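Local coordinates for protein possible galactose mutarotase (Streptomyces platensis subsp. rosaceus, PDB 4RNL) that is a possible galactose mutarotase of the aldose 1-epimerase family, probably interconverting the alpha and beta anomers of an aldose sugar, at residues A92-D97 with E144-A149. Residues are numbered along the deposited sequence; the frame is centred on the assembly and turned at random.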
ATOM      1  N   ALA A  92      -6.759 -20.067   0.062  1.00 15.57           N
ATOM      2  CA  ALA A  92      -7.984 -19.282   0.217  1.00 14.56           C
ATOM      3  C   ALA A  92      -8.808 -19.808   1.385  1.00 19.57           C
ATOM      4  O   ALA A  92     -10.035 -19.911   1.299  1.00 18.36           O
ATOM      5  CB  ALA A  92      -8.810 -19.304  -1.071  1.00 14.43           C
ATOM      6  N   SER A  93      -8.125 -20.143   2.475  1.00 16.23           N
ATOM      7  CA  SER A  93      -8.789 -20.717   3.637  1.00 18.04           C
ATOM      8  C   SER A  93      -7.954 -20.493   4.890  1.00 18.67           C
ATOM      9  O   SER A  93      -6.725 -20.483   4.824  1.00 17.60           O
ATOM     10  CB  SER A  93      -8.985 -22.217   3.428  1.00 22.73           C
ATOM     11  OG  SER A  93      -9.718 -22.777   4.497  1.00 27.55           O
ATOM     12  N   PHE A  94      -8.620 -20.318   6.031  1.00 16.28           N
ATOM     13  CA  PHE A  94      -7.925 -20.269   7.321  1.00 13.57           C
ATOM     14  C   PHE A  94      -8.872 -20.659   8.451  1.00 18.23           C
ATOM     15  O   PHE A  94     -10.086 -20.704   8.259  1.00 19.31           O
ATOM     16  CB  PHE A  94      -7.288 -18.890   7.575  1.00 14.19           C
ATOM     17  CG  PHE A  94      -8.282 -17.762   7.705  1.00 16.76           C
ATOM     18  CD1 PHE A  94      -8.791 -17.135   6.580  1.00 15.35           C
ATOM     19  CD2 PHE A  94      -8.695 -17.324   8.957  1.00 18.85           C
ATOM     20  CE1 PHE A  94      -9.696 -16.087   6.700  1.00 15.20           C
ATOM     21  CE2 PHE A  94      -9.604 -16.280   9.087  1.00 18.56           C
ATOM     22  CZ  PHE A  94     -10.105 -15.663   7.959  1.00 14.32           C
ATOM     23  N   VAL A  95      -8.310 -20.965   9.618  1.00 15.34           N
ATOM     24  CA  VAL A  95      -9.110 -21.315  10.783  1.00 18.87           C
ATOM     25  C   VAL A  95      -9.050 -20.192  11.809  1.00 22.87           C
ATOM     26  O   VAL A  95      -7.976 -19.672  12.115  1.00 17.97           O
ATOM     27  CB  VAL A  95      -8.637 -22.642  11.414  1.00 19.22           C
ATOM     28  CG1 VAL A  95      -9.447 -22.979  12.671  1.00 21.16           C
ATOM     29  CG2 VAL A  95      -8.755 -23.767  10.415  1.00 18.37           C
ATOM     30  N   LEU A  96     -10.211 -19.799  12.323  1.00 16.86           N
ATOM     31  CA  LEU A  96     -10.263 -18.807  13.390  1.00 17.53           C
ATOM     32  C   LEU A  96     -11.272 -19.275  14.417  1.00 19.15           C
ATOM     33  O   LEU A  96     -12.429 -19.554  14.087  1.00 19.69           O
ATOM     34  CB  LEU A  96     -10.633 -17.419  12.847  1.00 17.01           C
ATOM     35  CG  LEU A  96     -10.747 -16.299  13.883  1.00 21.52           C
ATOM     36  CD1 LEU A  96      -9.441 -16.110  14.629  1.00 23.73           C
ATOM     37  CD2 LEU A  96     -11.180 -14.986  13.232  1.00 21.26           C
ATOM     38  N   ASP A  97     -10.818 -19.379  15.661  1.00 20.14           N
ATOM     39  CA  ASP A  97     -11.626 -19.913  16.753  1.00 26.92           C
ATOM     40  C   ASP A  97     -12.357 -21.200  16.380  1.00 22.32           C
ATOM     41  O   ASP A  97     -13.564 -21.319  16.597  1.00 25.31           O
ATOM     42  CB  ASP A  97     -12.614 -18.863  17.266  1.00 28.30           C
ATOM     43  CG  ASP A  97     -11.922 -17.625  17.804  1.00 32.31           C
ATOM     44  OD1 ASP A  97     -10.705 -17.694  18.086  1.00 30.03           O
ATOM     45  OD2 ASP A  97     -12.597 -16.584  17.947  1.00 37.11           O
ATOM     46  N   GLU A 144     -16.575 -11.192   1.194  1.00 14.71           N
ATOM     47  CA  GLU A 144     -15.460 -11.981   0.665  1.00 16.90           C
ATOM     48  C   GLU A 144     -15.073 -13.148   1.577  1.00 18.64           C
ATOM     49  O   GLU A 144     -13.935 -13.617   1.546  1.00 15.46           O
ATOM     50  CB  GLU A 144     -14.243 -11.098   0.383  1.00 14.81           C
ATOM     51  CG  GLU A 144     -14.419 -10.154  -0.811  1.00 16.67           C
ATOM     52  CD  GLU A 144     -14.503 -10.894  -2.136  1.00 23.00           C
ATOM     53  OE1 GLU A 144     -14.103 -12.083  -2.202  1.00 18.35           O
ATOM     54  OE2 GLU A 144     -14.979 -10.292  -3.120  1.00 28.20           O
ATOM     55  N   GLY A 145     -16.018 -13.618   2.381  1.00 17.94           N
ATOM     56  CA  GLY A 145     -15.769 -14.772   3.230  1.00 17.12           C
ATOM     57  C   GLY A 145     -15.224 -14.464   4.615  1.00 17.93           C
ATOM     58  O   GLY A 145     -15.165 -15.354   5.451  1.00 17.51           O
ATOM     59  N   PHE A 146     -14.830 -13.216   4.866  1.00 16.20           N
ATOM     60  CA  PHE A 146     -14.278 -12.844   6.173  1.00 13.57           C
ATOM     61  C   PHE A 146     -15.417 -12.644   7.168  1.00 17.69           C
ATOM     62  O   PHE A 146     -16.405 -11.987   6.852  1.00 15.48           O
ATOM     63  CB  PHE A 146     -13.434 -11.566   6.057  1.00 12.95           C
ATOM     64  CG  PHE A 146     -12.193 -11.727   5.220  1.00 15.67           C
ATOM     65  CD1 PHE A 146     -11.018 -12.195   5.787  1.00 14.18           C
ATOM     66  CD2 PHE A 146     -12.196 -11.400   3.869  1.00 13.78           C
ATOM     67  CE1 PHE A 146      -9.863 -12.352   5.022  1.00 15.19           C
ATOM     68  CE2 PHE A 146     -11.045 -11.559   3.090  1.00 14.48           C
ATOM     69  CZ  PHE A 146      -9.879 -12.031   3.665  1.00 18.02           C
ATOM     70  N   PRO A 147     -15.287 -13.214   8.378  1.00 15.17           N
ATOM     71  CA  PRO A 147     -16.360 -13.101   9.370  1.00 16.76           C
ATOM     72  C   PRO A 147     -16.336 -11.750  10.092  1.00 15.80           C
ATOM     73  O   PRO A 147     -15.284 -11.117  10.210  1.00 14.07           O
ATOM     74  CB  PRO A 147     -16.045 -14.245  10.342  1.00 17.21           C
ATOM     75  CG  PRO A 147     -14.547 -14.349  10.303  1.00 17.69           C
ATOM     76  CD  PRO A 147     -14.131 -13.974   8.886  1.00 15.85           C
ATOM     77  N   GLY A 148     -17.497 -11.298  10.550  1.00 16.92           N
ATOM     78  CA  GLY A 148     -17.571 -10.069  11.319  1.00 15.13           C
ATOM     79  C   GLY A 148     -17.751  -8.833  10.465  1.00 14.86           C
ATOM     80  O   GLY A 148     -17.134  -8.699   9.404  1.00 16.55           O
ATOM     81  N   ALA A 149     -18.605  -7.924  10.927  1.00 15.14           N
ATOM     82  CA  ALA A 149     -18.716  -6.615  10.288  1.00 15.56           C
ATOM     83  C   ALA A 149     -17.553  -5.754  10.762  1.00 18.12           C
ATOM     84  O   ALA A 149     -17.390  -5.528  11.965  1.00 19.11           O
ATOM     85  CB  ALA A 149     -20.038  -5.963  10.650  1.00 17.82           C
TER
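Phe94 and Phe146 meet at their ring atoms, with CE1 of Phe94 4.1 Å from CE1 of Phe146. The two side chains cross at about a right angle. CZ of Phe94 also lies 4.2 Å from CD1 of Phe146, so the CE1 and CZ carbons of Phe94 lie beside the CE1 and CD1 carbons of Phe146. Phe94 CZ lies 4.5 Å from Pro147 CD. Phe94 projects from strand 93-96 toward the loop, its CG set between the backbone N and the carbonyl carbon (chi1 65°), and this carries the ring to the loop. Phe146 places CG beside its own N (chi1 -66°), which brings the end of its ring nearer the strand. Ile89 and Val176 touch both phenylalanines and help enclose them.

The backbones stay well apart, with CA of Phe94 9.8 Å from CA of Phe146. Packing thins out toward Leu96, whose CD2 is 4.5 Å from Pro147 CG and which is partly exposed. Beyond it, Asp97 is exposed and forms a salt bridge with Arg327.

The contact joins the two-stranded hairpin 93-96/99-102 to the loop between strands 132-139 and 150-159 of the large antiparallel sheet. Pro147 also touches Arg99 and Asp101 of that hairpin. Between the two segments the contact is made mainly by buried apolar side chains, with no hydrogen bond, which implies cohesion by hydrophobic and dispersion forces rather than by directional bonds.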